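Local atomic coordinates of zinc transport protein ZntB (PDB entry 3CK6), a protein that probably acts as a zinc:proton symporter that mediates zinc uptake across the inner membrane, and whose cytoplasmic domain forms a funnel-shaped homopentamer. Residues D73-F77 with L101-G105; A135-N139 with S207-Y212. The protein carries 1 engineered substitution. All coordinates share one frame; numbering follows the deposited sequence.

Interaction 1: residues D73-F77 with L101-G105; sequences DDDNF and LYFQG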
ATOM      1  N   ASP E  73      -1.170  30.156  -9.181  1.00 31.74           N
ATOM      2  CA  ASP E  73      -0.058  31.145  -9.271  1.00 34.32           C
ATOM      3  C   ASP E  73       0.148  31.917  -7.968  1.00 34.10           C
ATOM      4  O   ASP E  73      -0.774  32.054  -7.175  1.00 34.02           O
ATOM      5  CB  ASP E  73      -0.307  32.161 -10.379  1.00 35.13           C
ATOM      6  CG  ASP E  73      -0.227  31.553 -11.779  1.00 39.55           C
ATOM      7  OD1 ASP E  73       0.484  30.529 -11.986  1.00 43.88           O
ATOM      8  OD2 ASP E  73      -0.881  32.122 -12.682  1.00 43.10           O
ATOM      9  N   ASP E  74       1.346  32.464  -7.765  1.00 35.06           N
ATOM     10  CA  ASP E  74       1.577  33.327  -6.616  1.00 35.41           C
ATOM     11  C   ASP E  74       1.142  32.593  -5.347  1.00 34.62           C
ATOM     12  O   ASP E  74       1.493  31.422  -5.128  1.00 34.68           O
ATOM     13  CB  ASP E  74       0.792  34.640  -6.792  1.00 36.30           C
ATOM     14  CG  ASP E  74       1.325  35.499  -7.951  1.00 40.27           C
ATOM     15  OD1 ASP E  74       2.521  35.875  -7.918  1.00 42.37           O
ATOM     16  OD2 ASP E  74       0.548  35.801  -8.888  1.00 43.89           O
ATOM     17  N   ASP E  75       0.340  33.258  -4.531  1.00 33.45           N
ATOM     18  CA  ASP E  75      -0.154  32.622  -3.323  1.00 32.62           C
ATOM     19  C   ASP E  75      -1.565  32.027  -3.446  1.00 30.49           C
ATOM     20  O   ASP E  75      -2.141  31.611  -2.441  1.00 30.73           O
ATOM     21  CB  ASP E  75      -0.065  33.601  -2.152  1.00 33.08           C
ATOM     22  CG  ASP E  75       1.368  33.997  -1.841  1.00 37.21           C
ATOM     23  OD1 ASP E  75       2.216  33.093  -1.652  1.00 39.80           O
ATOM     24  OD2 ASP E  75       1.648  35.212  -1.794  1.00 40.19           O
ATOM     25  N   ASN E  76      -2.089  31.948  -4.670  1.00 28.04           N
ATOM     26  CA  ASN E  76      -3.463  31.499  -4.906  1.00 26.41           C
ATOM     27  C   ASN E  76      -3.591  29.991  -4.849  1.00 25.97           C
ATOM     28  O   ASN E  76      -2.625  29.245  -5.098  1.00 25.27           O
ATOM     29  CB  ASN E  76      -3.999  31.996  -6.268  1.00 26.03           C
ATOM     30  CG  ASN E  76      -3.805  33.504  -6.455  1.00 26.17           C
ATOM     31  OD1 ASN E  76      -3.876  34.266  -5.499  1.00 26.34           O
ATOM     32  ND2 ASN E  76      -3.546  33.924  -7.683  1.00 23.26           N
ATOM     33  N   PHE E  77      -4.788  29.551  -4.506  1.00 25.14           N
ATOM     34  CA  PHE E  77      -5.098  28.127  -4.576  1.00 25.00           C
ATOM     35  C   PHE E  77      -6.579  27.892  -4.715  1.00 24.77           C
ATOM     36  O   PHE E  77      -7.393  28.813  -4.517  1.00 24.11           O
ATOM     37  CB  PHE E  77      -4.514  27.348  -3.366  1.00 24.34           C
ATOM     38  CG  PHE E  77      -5.115  27.700  -2.023  1.00 24.79           C
ATOM     39  CD1 PHE E  77      -6.386  27.238  -1.650  1.00 26.01           C
ATOM     40  CD2 PHE E  77      -4.366  28.423  -1.090  1.00 25.78           C
ATOM     41  CE1 PHE E  77      -6.929  27.540  -0.369  1.00 27.29           C
ATOM     42  CE2 PHE E  77      -4.893  28.723   0.188  1.00 26.03           C
ATOM     43  CZ  PHE E  77      -6.162  28.295   0.553  1.00 22.08           C
ATOM     44  N   LEU E 101     -11.870  29.311  -3.666  1.00 28.38           N
ATOM     45  CA  LEU E 101     -10.714  29.911  -4.307  1.00 29.57           C
ATOM     46  C   LEU E 101     -10.082  30.874  -3.332  1.00 29.31           C
ATOM     47  O   LEU E 101     -10.776  31.708  -2.758  1.00 30.16           O
ATOM     48  CB  LEU E 101     -11.191  30.689  -5.551  1.00 30.01           C
ATOM     49  CG  LEU E 101     -10.313  30.965  -6.770  1.00 33.21           C
ATOM     50  CD1 LEU E 101      -9.848  29.677  -7.434  1.00 33.93           C
ATOM     51  CD2 LEU E 101     -11.092  31.818  -7.790  1.00 31.52           C
ATOM     52  N   TYR E 102      -8.769  30.771  -3.118  1.00 29.19           N
ATOM     53  CA  TYR E 102      -8.020  31.868  -2.470  1.00 28.31           C
ATOM     54  C   TYR E 102      -7.251  32.559  -3.592  1.00 28.66           C
ATOM     55  O   TYR E 102      -6.408  31.954  -4.233  1.00 27.89           O
ATOM     56  CB  TYR E 102      -7.090  31.343  -1.375  1.00 28.48           C
ATOM     57  CG  TYR E 102      -6.245  32.394  -0.634  1.00 29.39           C
ATOM     58  CD1 TYR E 102      -6.848  33.466   0.037  1.00 30.31           C
ATOM     59  CD2 TYR E 102      -4.868  32.274  -0.557  1.00 28.68           C
ATOM     60  CE1 TYR E 102      -6.086  34.427   0.721  1.00 27.60           C
ATOM     61  CE2 TYR E 102      -4.075  33.232   0.161  1.00 27.85           C
ATOM     62  CZ  TYR E 102      -4.709  34.295   0.794  1.00 27.78           C
ATOM     63  OH  TYR E 102      -3.990  35.241   1.488  1.00 29.80           O
ATOM     64  N   PHE E 103      -7.614  33.811  -3.857  1.00 28.22           N
ATOM     65  CA  PHE E 103      -7.250  34.485  -5.088  1.00 28.46           C
ATOM     66  C   PHE E 103      -7.014  35.961  -4.786  1.00 27.89           C
ATOM     67  O   PHE E 103      -7.859  36.631  -4.194  1.00 26.81           O
ATOM     68  CB  PHE E 103      -8.315  34.281  -6.177  1.00 28.52           C
ATOM     69  CG  PHE E 103      -7.958  34.894  -7.523  1.00 29.66           C
ATOM     70  CD1 PHE E 103      -7.116  34.221  -8.422  1.00 30.19           C
ATOM     71  CD2 PHE E 103      -8.445  36.151  -7.883  1.00 30.21           C
ATOM     72  CE1 PHE E 103      -6.776  34.781  -9.656  1.00 31.61           C
ATOM     73  CE2 PHE E 103      -8.122  36.716  -9.121  1.00 31.45           C
ATOM     74  CZ  PHE E 103      -7.283  36.026 -10.012  1.00 30.56           C
ATOM     75  N   GLN E 104      -5.831  36.441  -5.163  1.00 28.10           N
ATOM     76  CA  GLN E 104      -5.363  37.803  -4.831  1.00 28.34           C
ATOM     77  C   GLN E 104      -5.705  38.204  -3.393  1.00 28.31           C
ATOM     78  O   GLN E 104      -6.095  39.345  -3.145  1.00 28.86           O
ATOM     79  CB  GLN E 104      -5.926  38.849  -5.803  1.00 27.77           C
ATOM     80  CG  GLN E 104      -5.523  38.681  -7.262  1.00 29.54           C
ATOM     81  CD  GLN E 104      -6.349  39.551  -8.228  1.00 29.92           C
ATOM     82  OE1 GLN E 104      -6.041  39.618  -9.410  1.00 31.22           O
ATOM     83  NE2 GLN E 104      -7.394  40.215  -7.723  1.00 32.96           N
ATOM     84  N   GLY E 105      -5.579  37.265  -2.451  1.00 28.05           N
ATOM     85  CA  GLY E 105      -5.730  37.575  -1.028  1.00 27.10           C
ATOM     86  C   GLY E 105      -7.182  37.586  -0.539  1.00 26.22           C
ATOM     87  O   GLY E 105      -7.445  37.935   0.610  1.00 25.16           O
TER
HETATM   88  O   HOH W   1      -4.090  34.655  -2.771  1.00 24.88           O
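Two antiparallel neighbours in the mixed sheet of the ZntB cytoplasmic domain, strands 77-83 and 96-103, meet at one end of their ladder, where Phe77 and Tyr102 form a hydrogen-bonded pair. Phe77 N donates to Tyr102 O over 2.9 Å, and Tyr102 N returns a bond to Phe77 O. Both side chains leave the sheet on the same face. With CG between the backbone N and the carbonyl carbon (chi1 66°), Phe77 sets the face of its ring under Tyr102 CB, a CH-pi contact 3.7 Å from Tyr102 CB to the ring centroid. The rings themselves meet obliquely, planes at 43°, with Phe77 CE2 against Tyr102 CD2 at 3.6 Å. Helix 203-206 packs on this face through Leu204, and the Tyr102 hydroxyl is hydrogen-bonded to Glu203.

Ahead of Phe77, a type II' turn from Asp73 to Asn76 is closed by Asn76 N bonding to Asp73 O. Asn76 then reaches across to Phe103 and to the loop that follows it. Asn76 ND2 lies 3.7 Å from Phe103 CD1. Asn76 OD1 receives two donors: a water that also accepts from Gly105 N, and Gln104 N at 2.9 Å, which approaches from 45° above the carbonyl plane.

Interaction 2: residues A135-N139 with S207-Y212; sequences ASLLN and SRPHQY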
ATOM      1  N   ALA E 135      -7.560  33.454   7.518  1.00 26.52           N
ATOM      2  CA  ALA E 135      -6.926  32.212   8.021  1.00 26.46           C
ATOM      3  C   ALA E 135      -7.839  31.472   9.008  1.00 26.54           C
ATOM      4  O   ALA E 135      -8.052  30.248   8.906  1.00 25.97           O
ATOM      5  CB  ALA E 135      -5.549  32.513   8.660  1.00 26.01           C
ATOM      6  N   SER E 136      -8.420  32.223   9.935  1.00 26.34           N
ATOM      7  CA  SER E 136      -9.345  31.641  10.896  1.00 27.03           C
ATOM      8  C   SER E 136     -10.653  31.213  10.244  1.00 26.75           C
ATOM      9  O   SER E 136     -11.193  30.165  10.583  1.00 27.06           O
ATOM     10  CB  SER E 136      -9.599  32.613  12.058  1.00 27.59           C
ATOM     11  OG  SER E 136     -10.588  32.098  12.938  1.00 28.64           O
ATOM     12  N   LEU E 137     -11.161  32.015   9.309  1.00 26.40           N
ATOM     13  CA  LEU E 137     -12.363  31.662   8.566  1.00 26.74           C
ATOM     14  C   LEU E 137     -12.261  30.296   7.893  1.00 26.09           C
ATOM     15  O   LEU E 137     -13.169  29.462   8.008  1.00 26.21           O
ATOM     16  CB  LEU E 137     -12.678  32.754   7.530  1.00 26.76           C
ATOM     17  CG  LEU E 137     -13.830  32.433   6.565  1.00 27.32           C
ATOM     18  CD1 LEU E 137     -15.147  32.273   7.339  1.00 27.08           C
ATOM     19  CD2 LEU E 137     -13.944  33.513   5.525  1.00 26.00           C
ATOM     20  N   LEU E 138     -11.176  30.079   7.157  1.00 26.08           N
ATOM     21  CA  LEU E 138     -11.029  28.837   6.387  1.00 27.09           C
ATOM     22  C   LEU E 138     -10.897  27.638   7.331  1.00 26.73           C
ATOM     23  O   LEU E 138     -11.450  26.573   7.083  1.00 27.75           O
ATOM     24  CB  LEU E 138      -9.815  28.945   5.470  1.00 26.55           C
ATOM     25  CG  LEU E 138      -9.449  27.708   4.651  1.00 28.01           C
ATOM     26  CD1 LEU E 138     -10.634  27.268   3.807  1.00 25.68           C
ATOM     27  CD2 LEU E 138      -8.218  27.970   3.783  1.00 28.12           C
ATOM     28  N   ASN E 139     -10.160  27.837   8.426  1.00 27.07           N
ATOM     29  CA  ASN E 139     -10.056  26.841   9.501  1.00 27.00           C
ATOM     30  C   ASN E 139     -11.425  26.465  10.048  1.00 26.55           C
ATOM     31  O   ASN E 139     -11.731  25.281  10.222  1.00 27.01           O
ATOM     32  CB  ASN E 139      -9.141  27.410  10.604  1.00 25.74           C
ATOM     33  CG  ASN E 139      -8.609  26.339  11.576  1.00 28.30           C
ATOM     34  OD1 ASN E 139      -7.665  26.620  12.316  1.00 29.08           O
ATOM     35  ND2 ASN E 139      -9.224  25.134  11.607  1.00 24.92           N
ATOM     36  N   SER E 207       0.055  30.699   9.682  1.00 33.16           N
ATOM     37  CA  SER E 207      -0.336  31.567  10.804  1.00 33.63           C
ATOM     38  C   SER E 207      -1.123  30.813  11.894  1.00 32.46           C
ATOM     39  O   SER E 207      -1.297  31.324  12.995  1.00 31.77           O
ATOM     40  CB  SER E 207      -1.136  32.773  10.307  1.00 33.27           C
ATOM     41  OG  SER E 207      -2.218  32.345   9.534  1.00 38.38           O
ATOM     42  N   ARG E 208      -1.603  29.614  11.556  1.00 31.94           N
ATOM     43  CA  ARG E 208      -2.359  28.749  12.468  1.00 31.58           C
ATOM     44  C   ARG E 208      -1.858  27.310  12.324  1.00 30.59           C
ATOM     45  O   ARG E 208      -2.653  26.426  11.995  1.00 30.68           O
ATOM     46  CB  ARG E 208      -3.859  28.767  12.113  1.00 30.79           C
ATOM     47  CG  ARG E 208      -4.524  30.137  12.175  1.00 32.81           C
ATOM     48  CD  ARG E 208      -5.947  30.122  11.648  1.00 33.24           C
ATOM     49  NE  ARG E 208      -6.790  29.315  12.527  1.00 35.99           N
ATOM     50  CZ  ARG E 208      -7.253  29.734  13.701  1.00 36.70           C
ATOM     51  NH1 ARG E 208      -7.008  30.973  14.112  1.00 37.49           N
ATOM     52  NH2 ARG E 208      -7.989  28.918  14.446  1.00 38.03           N
ATOM     53  N   PRO E 209      -0.548  27.063  12.559  1.00 29.88           N
ATOM     54  CA  PRO E 209      -0.039  25.740  12.190  1.00 29.55           C
ATOM     55  C   PRO E 209      -0.637  24.569  12.992  1.00 30.12           C
ATOM     56  O   PRO E 209      -0.993  23.555  12.401  1.00 28.76           O
ATOM     57  CB  PRO E 209       1.472  25.866  12.353  1.00 29.63           C
ATOM     58  CG  PRO E 209       1.683  27.024  13.327  1.00 29.52           C
ATOM     59  CD  PRO E 209       0.500  27.939  13.129  1.00 30.11           C
ATOM     60  N   HIS E 210      -0.805  24.739  14.300  1.00 30.02           N
ATOM     61  CA  HIS E 210      -1.331  23.654  15.132  1.00 30.13           C
ATOM     62  C   HIS E 210      -2.822  23.440  14.962  1.00 29.71           C
ATOM     63  O   HIS E 210      -3.284  22.289  14.994  1.00 28.93           O
ATOM     64  CB  HIS E 210      -0.947  23.869  16.601  1.00 30.78           C
ATOM     65  CG  HIS E 210       0.468  24.310  16.785  1.00 32.62           C
ATOM     66  ND1 HIS E 210       0.868  25.122  17.823  1.00 34.95           N
ATOM     67  CD2 HIS E 210       1.578  24.084  16.039  1.00 35.06           C
ATOM     68  CE1 HIS E 210       2.163  25.356  17.725  1.00 35.13           C
ATOM     69  NE2 HIS E 210       2.616  24.747  16.646  1.00 34.51           N
ATOM     70  N   GLN E 211      -3.572  24.527  14.765  1.00 29.14           N
ATOM     71  CA  GLN E 211      -5.012  24.409  14.504  1.00 30.18           C
ATOM     72  C   GLN E 211      -5.313  23.591  13.235  1.00 30.04           C
ATOM     73  O   GLN E 211      -6.189  22.714  13.240  1.00 29.49           O
ATOM     74  CB  GLN E 211      -5.696  25.783  14.439  1.00 29.96           C
ATOM     75  CG  GLN E 211      -5.544  26.626  15.706  1.00 31.46           C
ATOM     76  CD  GLN E 211      -4.423  27.643  15.610  1.00 31.24           C
ATOM     77  OE1 GLN E 211      -3.320  27.330  15.154  1.00 32.11           O
ATOM     78  NE2 GLN E 211      -4.689  28.861  16.069  1.00 31.20           N
ATOM     79  N   TYR E 212      -4.595  23.877  12.146  1.00 30.17           N
ATOM     80  CA  TYR E 212      -4.833  23.133  10.905  1.00 30.77           C
ATOM     81  C   TYR E 212      -4.448  21.650  11.086  1.00 31.06           C
ATOM     82  O   TYR E 212      -5.132  20.776  10.563  1.00 30.48           O
ATOM     83  CB  TYR E 212      -4.148  23.781   9.687  1.00 31.19           C
ATOM     84  CG  TYR E 212      -4.960  24.896   9.028  1.00 30.78           C
ATOM     85  CD1 TYR E 212      -4.813  26.202   9.435  1.00 29.22           C
ATOM     86  CD2 TYR E 212      -5.903  24.628   7.989  1.00 30.53           C
ATOM     87  CE1 TYR E 212      -5.556  27.252   8.846  1.00 30.88           C
ATOM     88  CE2 TYR E 212      -6.653  25.706   7.385  1.00 30.26           C
ATOM     89  CZ  TYR E 212      -6.465  27.004   7.838  1.00 32.51           C
ATOM     90  OH  TYR E 212      -7.140  28.107   7.289  1.00 32.83           O
TER
HETATM   91  O   HOH W   2      -8.787  23.386  14.030  1.00 28.45           O
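Arg208 turns the edge of its guanidinium to the amide oxygen of Asn139 and grips that single atom with two nitrogens. Arg208 NE to Asn139 OD1 is the shorter bond, 2.8 Å and fairly straight at 159°, and arrives on a lone pair in the carbonyl plane; Arg208 NH2 to the same OD1 is longer, 3.2 Å, and comes from well above that plane. OD1 lies in the guanidinium plane, but the amide itself is turned 72° from it. A bend at chi3 (66°) swings the guanidinium round, and its face lies against the helix at Ser136, with Ser136 CB 3.7 Å from Arg208 NH1. The methylene CD, meanwhile, rests near Ala135 CB and Ala135 O.

Tyr212 approaches the same helical turn with its hydroxyl foremost. Tyr212 OH donates to Ala135 O at 2.8 Å, in the carbonyl plane and on a lone pair, and this oxygen also accepts the helical bond from Asn139 N. The side chain of Leu138 crosses that of Tyr212 at about a right angle, and Leu138 CB lies 3.3 Å from Tyr212 OH. The amide of Asn139 lies over one face of the phenol ring, displaced toward its rim. On its other branch, Asn139 ND2 donates to a water that in turn donates to Gln211 O.

Leu204 of helix 203-206 touches both Ala135 and Leu138. The contact thus sets the N-terminal end of helix 209-246, with Arg208 as its N-cap residue, against the first turns of helix 134-161 in the cytoplasmic domain of this CorA-family transporter.

In the fold
Interactions 1 and 2 lie about 16 Å apart, centre to centre, and touch directly where Phe77 CZ packs on Leu138 CD2 at 3.8 Å. Helix 203-206 lies against both, shared between the strand pair and the helix pair. Each contact is partly buried. In interaction 1 mainly backbone bonds, with one from the Asn76 side chain, join the segments, and the exposed side is a turn rich in aspartates; in interaction 2 the side chains of Arg208 and Tyr212, at the start of helix 209-246, bond to helix 134-161, one to an amide and one to a backbone carbonyl. Asp73 and His210, one from each contact, are hydrogen-bonded between neighbouring subunits, placing both regions at the interface of the pentamer.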